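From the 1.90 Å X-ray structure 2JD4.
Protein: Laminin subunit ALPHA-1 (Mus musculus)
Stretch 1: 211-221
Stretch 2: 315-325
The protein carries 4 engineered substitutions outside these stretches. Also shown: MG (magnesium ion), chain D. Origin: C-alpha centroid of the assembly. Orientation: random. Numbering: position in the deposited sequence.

Stretch 1 211-221: LVKEGYKVRLD
Stretch 2 315-325: STSADTNDPIY

The two stretches run antiparallel, pinned by three backbone pairings and burying 780 Å² in all. At L211 and I324 (CA–CA 5.0 Å) both rungs are closed: L211 N donates to I324 O at 2.9 Å and I324 N to L211 O at 2.8 Å, nearly straight.

V212 (63/71) then opens a type I turn through G215, whose N returns to V212 O at 3.0 Å. G215, at 105/141, suits glycine: a CB would jam against the preceding carbonyl and clash with N321 ND2. P323, having no NH to satisfy, instead lays its CA 3.4 Å from V212 O.

Beyond the turn, Y216 N donates to D322 O at 2.8 Å, while D322 N reaches Y216 O only weakly, at 3.3 Å. T320 OG1 (chi1 p) supplements it, donating to Y216 O at 2.7 Å and accepting from V218 N at 3.0 Å, so one buried hydroxyl serves two backbone groups.

The register then shifts by one. R219 (62/-139) pairs with A318: R219 N to A318 O and A318 N to R219 O, both 2.9 Å. A318 O also accepts T320 N at 2.8 Å.

I324 (m, t) sets CD1 over one face of the Y216 ring and 4.0 Å from V212 CG2; V218 CG1 (chi1 t) meets A318 CB at 3.8 Å. S317 OG donates to D319 OD1 at 2.7 Å, leaving D319 OD2 to bind magnesium at 2.2 Å.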

ATOM      1  N   LEU A 211      -2.991  10.993  -6.584  1.00 16.21           N
ATOM      2  CA  LEU A 211      -4.063  10.725  -5.619  1.00 20.65           C
ATOM      3  C   LEU A 211      -5.062  11.885  -5.439  1.00 21.71           C
ATOM      4  O   LEU A 211      -4.738  13.048  -5.682  1.00 19.71           O
ATOM      5  CB  LEU A 211      -3.446  10.406  -4.249  1.00 23.35           C
ATOM      6  CG  LEU A 211      -2.768   9.056  -3.978  1.00 29.70           C
ATOM      7  CD1 LEU A 211      -1.854   8.662  -5.112  1.00 31.88           C
ATOM      8  CD2 LEU A 211      -1.995   9.154  -2.672  1.00 31.45           C
ATOM      9  N   VAL A 212      -6.266  11.549  -4.980  1.00 23.47           N
ATOM     10  CA  VAL A 212      -7.323  12.530  -4.734  1.00 25.85           C
ATOM     11  C   VAL A 212      -7.744  13.242  -6.014  1.00 28.02           C
ATOM     12  O   VAL A 212      -7.464  14.429  -6.211  1.00 29.11           O
ATOM     13  CB  VAL A 212      -6.884  13.589  -3.702  1.00 26.99           C
ATOM     14  CG1 VAL A 212      -8.105  14.357  -3.201  1.00 29.45           C
ATOM     15  CG2 VAL A 212      -6.162  12.926  -2.538  1.00 31.11           C
ATOM     16  N   LYS A 213      -8.423  12.504  -6.884  1.00 30.61           N
ATOM     17  CA  LYS A 213      -8.875  13.049  -8.156  1.00 33.17           C
ATOM     18  C   LYS A 213      -9.871  14.198  -7.987  1.00 33.52           C
ATOM     19  O   LYS A 213      -9.934  15.095  -8.827  1.00 27.70           O
ATOM     20  CB  LYS A 213      -9.499  11.938  -9.005  1.00 34.66           C
ATOM     21  CG  LYS A 213      -9.765  12.337 -10.444  1.00 37.98           C
ATOM     22  CD  LYS A 213     -10.257  11.154 -11.262  1.00 45.89           C
ATOM     23  CE  LYS A 213     -10.446  11.528 -12.726  1.00 48.83           C
ATOM     24  NZ  LYS A 213     -10.905  10.368 -13.541  1.00 51.77           N
ATOM     25  N   GLU A 214     -10.644  14.178  -6.905  1.00 37.52           N
ATOM     26  CA  GLU A 214     -11.626  15.235  -6.675  1.00 40.16           C
ATOM     27  C   GLU A 214     -10.967  16.557  -6.266  1.00 38.28           C
ATOM     28  O   GLU A 214     -11.613  17.609  -6.268  1.00 37.02           O
ATOM     29  CB  GLU A 214     -12.653  14.809  -5.615  1.00 44.39           C
ATOM     30  CG  GLU A 214     -12.109  14.631  -4.203  1.00 50.67           C
ATOM     31  CD  GLU A 214     -11.406  13.302  -3.992  1.00 54.53           C
ATOM     32  OE1 GLU A 214     -11.070  12.995  -2.826  1.00 55.43           O
ATOM     33  OE2 GLU A 214     -11.187  12.567  -4.981  1.00 55.11           O
ATOM     34  N   GLY A 215      -9.685  16.497  -5.914  1.00 34.35           N
ATOM     35  CA  GLY A 215      -8.965  17.703  -5.536  1.00 31.34           C
ATOM     36  C   GLY A 215      -8.694  17.873  -4.053  1.00 31.31           C
ATOM     37  O   GLY A 215      -9.540  17.559  -3.214  1.00 31.48           O
ATOM     38  N   TYR A 216      -7.508  18.379  -3.732  1.00 28.19           N
ATOM     39  CA  TYR A 216      -7.121  18.609  -2.346  1.00 30.30           C
ATOM     40  C   TYR A 216      -6.888  20.105  -2.156  1.00 31.05           C
ATOM     41  O   TYR A 216      -6.295  20.759  -3.016  1.00 31.73           O
ATOM     42  CB  TYR A 216      -5.834  17.843  -2.008  1.00 31.58           C
ATOM     43  CG  TYR A 216      -5.530  17.804  -0.522  1.00 32.14           C
ATOM     44  CD1 TYR A 216      -6.224  16.936   0.329  1.00 34.12           C
ATOM     45  CD2 TYR A 216      -4.599  18.674   0.045  1.00 30.83           C
ATOM     46  CE1 TYR A 216      -6.002  16.941   1.706  1.00 32.89           C
ATOM     47  CE2 TYR A 216      -4.370  18.689   1.423  1.00 36.52           C
ATOM     48  CZ  TYR A 216      -5.077  17.820   2.247  1.00 36.25           C
ATOM     49  OH  TYR A 216      -4.868  17.843   3.608  1.00 37.41           O
ATOM     50  N   LYS A 217      -7.361  20.645  -1.036  1.00 29.95           N
ATOM     51  CA  LYS A 217      -7.197  22.068  -0.742  1.00 30.48           C
ATOM     52  C   LYS A 217      -6.214  22.268   0.407  1.00 28.61           C
ATOM     53  O   LYS A 217      -6.530  21.961   1.556  1.00 32.33           O
ATOM     54  CB  LYS A 217      -8.545  22.692  -0.361  1.00 30.40           C
ATOM     55  CG  LYS A 217      -9.601  22.620  -1.450  1.00 34.02           C
ATOM     56  CD  LYS A 217     -10.917  23.216  -0.971  1.00 37.97           C
ATOM     57  CE  LYS A 217     -12.009  23.047  -2.011  1.00 40.67           C
ATOM     58  NZ  LYS A 217     -13.304  23.609  -1.541  1.00 47.33           N
ATOM     59  N   VAL A 218      -5.030  22.791   0.104  1.00 22.87           N
ATOM     60  CA  VAL A 218      -4.023  23.012   1.134  1.00 26.56           C
ATOM     61  C   VAL A 218      -4.477  24.072   2.137  1.00 29.63           C
ATOM     62  O   VAL A 218      -4.394  23.870   3.349  1.00 26.96           O
ATOM     63  CB  VAL A 218      -2.679  23.438   0.510  1.00 25.08           C
ATOM     64  CG1 VAL A 218      -1.668  23.725   1.595  1.00 22.56           C
ATOM     65  CG2 VAL A 218      -2.163  22.329  -0.411  1.00 30.66           C
ATOM     66  N   ARG A 219      -4.956  25.200   1.624  1.00 30.85           N
ATOM     67  CA  ARG A 219      -5.431  26.292   2.465  1.00 34.84           C
ATOM     68  C   ARG A 219      -4.324  26.868   3.348  1.00 35.89           C
ATOM     69  O   ARG A 219      -3.188  27.020   2.905  1.00 34.37           O
ATOM     70  CB  ARG A 219      -6.605  25.820   3.332  1.00 38.43           C
ATOM     71  CG  ARG A 219      -7.670  25.057   2.555  1.00 43.29           C
ATOM     72  CD  ARG A 219      -8.374  25.927   1.527  1.00 49.13           C
ATOM     73  NE  ARG A 219      -9.547  26.600   2.077  1.00 53.50           N
ATOM     74  CZ  ARG A 219     -10.631  25.971   2.522  1.00 57.76           C
ATOM     75  NH1 ARG A 219     -10.699  24.646   2.488  1.00 61.11           N
ATOM     76  NH2 ARG A 219     -11.653  26.667   3.001  1.00 61.29           N
ATOM     77  N   LEU A 220      -4.650  27.172   4.602  1.00 34.54           N
ATOM     78  CA  LEU A 220      -3.675  27.775   5.511  1.00 38.01           C
ATOM     79  C   LEU A 220      -2.706  26.847   6.236  1.00 38.22           C
ATOM     80  O   LEU A 220      -1.507  27.120   6.291  1.00 37.51           O
ATOM     81  CB  LEU A 220      -4.392  28.638   6.556  1.00 41.19           C
ATOM     82  CG  LEU A 220      -5.096  29.915   6.088  1.00 41.50           C
ATOM     83  CD1 LEU A 220      -6.252  29.575   5.164  1.00 44.46           C
ATOM     84  CD2 LEU A 220      -5.597  30.676   7.302  1.00 43.34           C
ATOM     85  N   ASP A 221      -3.213  25.761   6.807  1.00 39.70           N
ATOM     86  CA  ASP A 221      -2.343  24.854   7.543  1.00 43.09           C
ATOM     87  C   ASP A 221      -2.387  23.414   7.042  1.00 43.66           C
ATOM     88  O   ASP A 221      -3.453  22.871   6.736  1.00 45.48           O
ATOM     89  CB  ASP A 221      -2.689  24.905   9.036  1.00 47.97           C
ATOM     90  CG  ASP A 221      -1.677  24.172   9.895  1.00 52.93           C
ATOM     91  OD1 ASP A 221      -1.556  22.935   9.756  1.00 54.97           O
ATOM     92  OD2 ASP A 221      -0.998  24.837  10.707  1.00 55.41           O
ATOM     93  N   SER A 315      -0.240  37.055   1.541  1.00 38.32           N
ATOM     94  CA  SER A 315      -1.312  36.065   1.471  1.00 38.45           C
ATOM     95  C   SER A 315      -0.834  34.831   2.237  1.00 37.02           C
ATOM     96  O   SER A 315       0.362  34.541   2.262  1.00 31.69           O
ATOM     97  CB  SER A 315      -1.589  35.686   0.015  1.00 39.72           C
ATOM     98  OG  SER A 315      -1.808  36.835  -0.782  1.00 42.43           O
ATOM     99  N   THR A 316      -1.758  34.099   2.853  1.00 37.44           N
ATOM    100  CA  THR A 316      -1.381  32.921   3.629  1.00 38.76           C
ATOM    101  C   THR A 316      -2.044  31.615   3.201  1.00 38.38           C
ATOM    102  O   THR A 316      -1.650  30.543   3.658  1.00 37.90           O
ATOM    103  CB  THR A 316      -1.683  33.134   5.128  1.00 43.07           C
ATOM    104  OG1 THR A 316      -3.064  33.486   5.292  1.00 43.45           O
ATOM    105  CG2 THR A 316      -0.808  34.240   5.695  1.00 46.58           C
ATOM    106  N   SER A 317      -3.044  31.694   2.332  1.00 36.01           N
ATOM    107  CA  SER A 317      -3.735  30.489   1.889  1.00 34.63           C
ATOM    108  C   SER A 317      -3.250  29.963   0.543  1.00 36.31           C
ATOM    109  O   SER A 317      -3.181  30.702  -0.439  1.00 32.82           O
ATOM    110  CB  SER A 317      -5.242  30.747   1.819  1.00 35.13           C
ATOM    111  OG  SER A 317      -5.936  29.622   1.303  1.00 34.36           O
ATOM    112  N   ALA A 318      -2.888  28.683   0.508  1.00 36.15           N
ATOM    113  CA  ALA A 318      -2.454  28.051  -0.733  1.00 33.58           C
ATOM    114  C   ALA A 318      -3.741  27.460  -1.275  1.00 31.80           C
ATOM    115  O   ALA A 318      -4.127  26.339  -0.933  1.00 30.43           O
ATOM    116  CB  ALA A 318      -1.441  26.959  -0.456  1.00 33.73           C
ATOM    117  N   ASP A 319      -4.417  28.232  -2.111  1.00 27.82           N
ATOM    118  CA  ASP A 319      -5.689  27.803  -2.654  1.00 27.64           C
ATOM    119  C   ASP A 319      -5.599  26.801  -3.784  1.00 29.34           C
ATOM    120  O   ASP A 319      -5.831  27.129  -4.946  1.00 28.24           O
ATOM    121  CB  ASP A 319      -6.498  29.025  -3.076  1.00 26.17           C
ATOM    122  CG  ASP A 319      -6.747  29.964  -1.914  1.00 25.67           C
ATOM    123  OD1 ASP A 319      -7.420  29.546  -0.945  1.00 31.46           O
ATOM    124  OD2 ASP A 319      -6.252  31.105  -1.956  1.00 25.96           O
ATOM    125  N   THR A 320      -5.249  25.570  -3.423  1.00 30.34           N
ATOM    126  CA  THR A 320      -5.161  24.491  -4.388  1.00 31.28           C
ATOM    127  C   THR A 320      -6.506  23.787  -4.336  1.00 32.87           C
ATOM    128  O   THR A 320      -7.279  23.968  -3.395  1.00 32.05           O
ATOM    129  CB  THR A 320      -4.067  23.467  -4.011  1.00 31.05           C
ATOM    130  OG1 THR A 320      -4.473  22.737  -2.845  1.00 28.67           O
ATOM    131  CG2 THR A 320      -2.751  24.173  -3.727  1.00 31.54           C
ATOM    132  N   ASN A 321      -6.779  22.987  -5.355  1.00 33.09           N
ATOM    133  CA  ASN A 321      -8.015  22.224  -5.440  1.00 31.69           C
ATOM    134  C   ASN A 321      -7.679  21.241  -6.538  1.00 30.89           C
ATOM    135  O   ASN A 321      -8.400  21.117  -7.530  1.00 29.01           O
ATOM    136  CB  ASN A 321      -9.180  23.125  -5.864  1.00 34.19           C
ATOM    137  CG  ASN A 321     -10.530  22.538  -5.500  1.00 38.41           C
ATOM    138  OD1 ASN A 321     -11.574  23.129  -5.778  1.00 40.56           O
ATOM    139  ND2 ASN A 321     -10.517  21.367  -4.869  1.00 34.09           N
ATOM    140  N   ASP A 322      -6.564  20.541  -6.339  1.00 27.01           N
ATOM    141  CA  ASP A 322      -6.064  19.607  -7.331  1.00 25.75           C
ATOM    142  C   ASP A 322      -5.509  18.312  -6.743  1.00 24.06           C
ATOM    143  O   ASP A 322      -5.366  18.177  -5.529  1.00 22.95           O
ATOM    144  CB  ASP A 322      -4.992  20.320  -8.149  1.00 27.20           C
ATOM    145  CG  ASP A 322      -5.499  21.626  -8.747  1.00 27.91           C
ATOM    146  OD1 ASP A 322      -5.745  21.667  -9.966  1.00 26.12           O
ATOM    147  OD2 ASP A 322      -5.666  22.603  -7.993  1.00 25.00           O
ATOM    148  N   PRO A 323      -5.206  17.330  -7.609  1.00 23.28           N
ATOM    149  CA  PRO A 323      -4.669  16.048  -7.146  1.00 24.26           C
ATOM    150  C   PRO A 323      -3.285  16.161  -6.521  1.00 21.47           C
ATOM    151  O   PRO A 323      -2.571  17.145  -6.719  1.00 20.40           O
ATOM    152  CB  PRO A 323      -4.654  15.196  -8.421  1.00 24.81           C
ATOM    153  CG  PRO A 323      -5.770  15.783  -9.235  1.00 23.64           C
ATOM    154  CD  PRO A 323      -5.559  17.262  -9.038  1.00 21.51           C
ATOM    155  N   ILE A 324      -2.916  15.140  -5.758  1.00 22.60           N
ATOM    156  CA  ILE A 324      -1.614  15.098  -5.117  1.00 19.58           C
ATOM    157  C   ILE A 324      -0.720  14.183  -5.946  1.00 18.84           C
ATOM    158  O   ILE A 324      -0.993  12.989  -6.076  1.00 20.10           O
ATOM    159  CB  ILE A 324      -1.704  14.522  -3.686  1.00 22.61           C
ATOM    160  CG1 ILE A 324      -2.605  15.404  -2.815  1.00 21.26           C
ATOM    161  CG2 ILE A 324      -0.310  14.431  -3.073  1.00 20.08           C
ATOM    162  CD1 ILE A 324      -2.829  14.845  -1.419  1.00 24.59           C
ATOM    163  N   TYR A 325       0.339  14.747  -6.511  1.00 19.46           N
ATOM    164  CA  TYR A 325       1.269  13.969  -7.318  1.00 17.17           C
ATOM    165  C   TYR A 325       2.444  13.512  -6.475  1.00 17.78           C
ATOM    166  O   TYR A 325       3.124  14.324  -5.850  1.00 18.15           O
ATOM    167  CB  TYR A 325       1.738  14.787  -8.529  1.00 13.92           C
ATOM    168  CG  TYR A 325       0.723  14.770  -9.652  1.00 16.68           C
ATOM    169  CD1 TYR A 325      -0.403  15.596  -9.619  1.00 17.80           C
ATOM    170  CD2 TYR A 325       0.828  13.842 -10.692  1.00 17.60           C
ATOM    171  CE1 TYR A 325      -1.409  15.486 -10.591  1.00 18.86           C
ATOM    172  CE2 TYR A 325      -0.164  13.725 -11.663  1.00 15.95           C
ATOM    173  CZ  TYR A 325      -1.284  14.547 -11.604  1.00 22.48           C
ATOM    174  OH  TYR A 325      -2.283  14.407 -12.542  1.00 24.95           O
TER
HETATM  175 MG    MG D4062      -4.896  32.216  -3.289  1.00 26.74          MG
HETATM  176  O   HOH W   1      -3.942  32.974  -1.493  1.00 36.41           O
HETATM  177  O   HOH W   2      -6.022  31.654  -4.839  1.00 22.35           O
HETATM  178  O   HOH W   3      -3.422  33.368  -4.501  1.00 26.81           O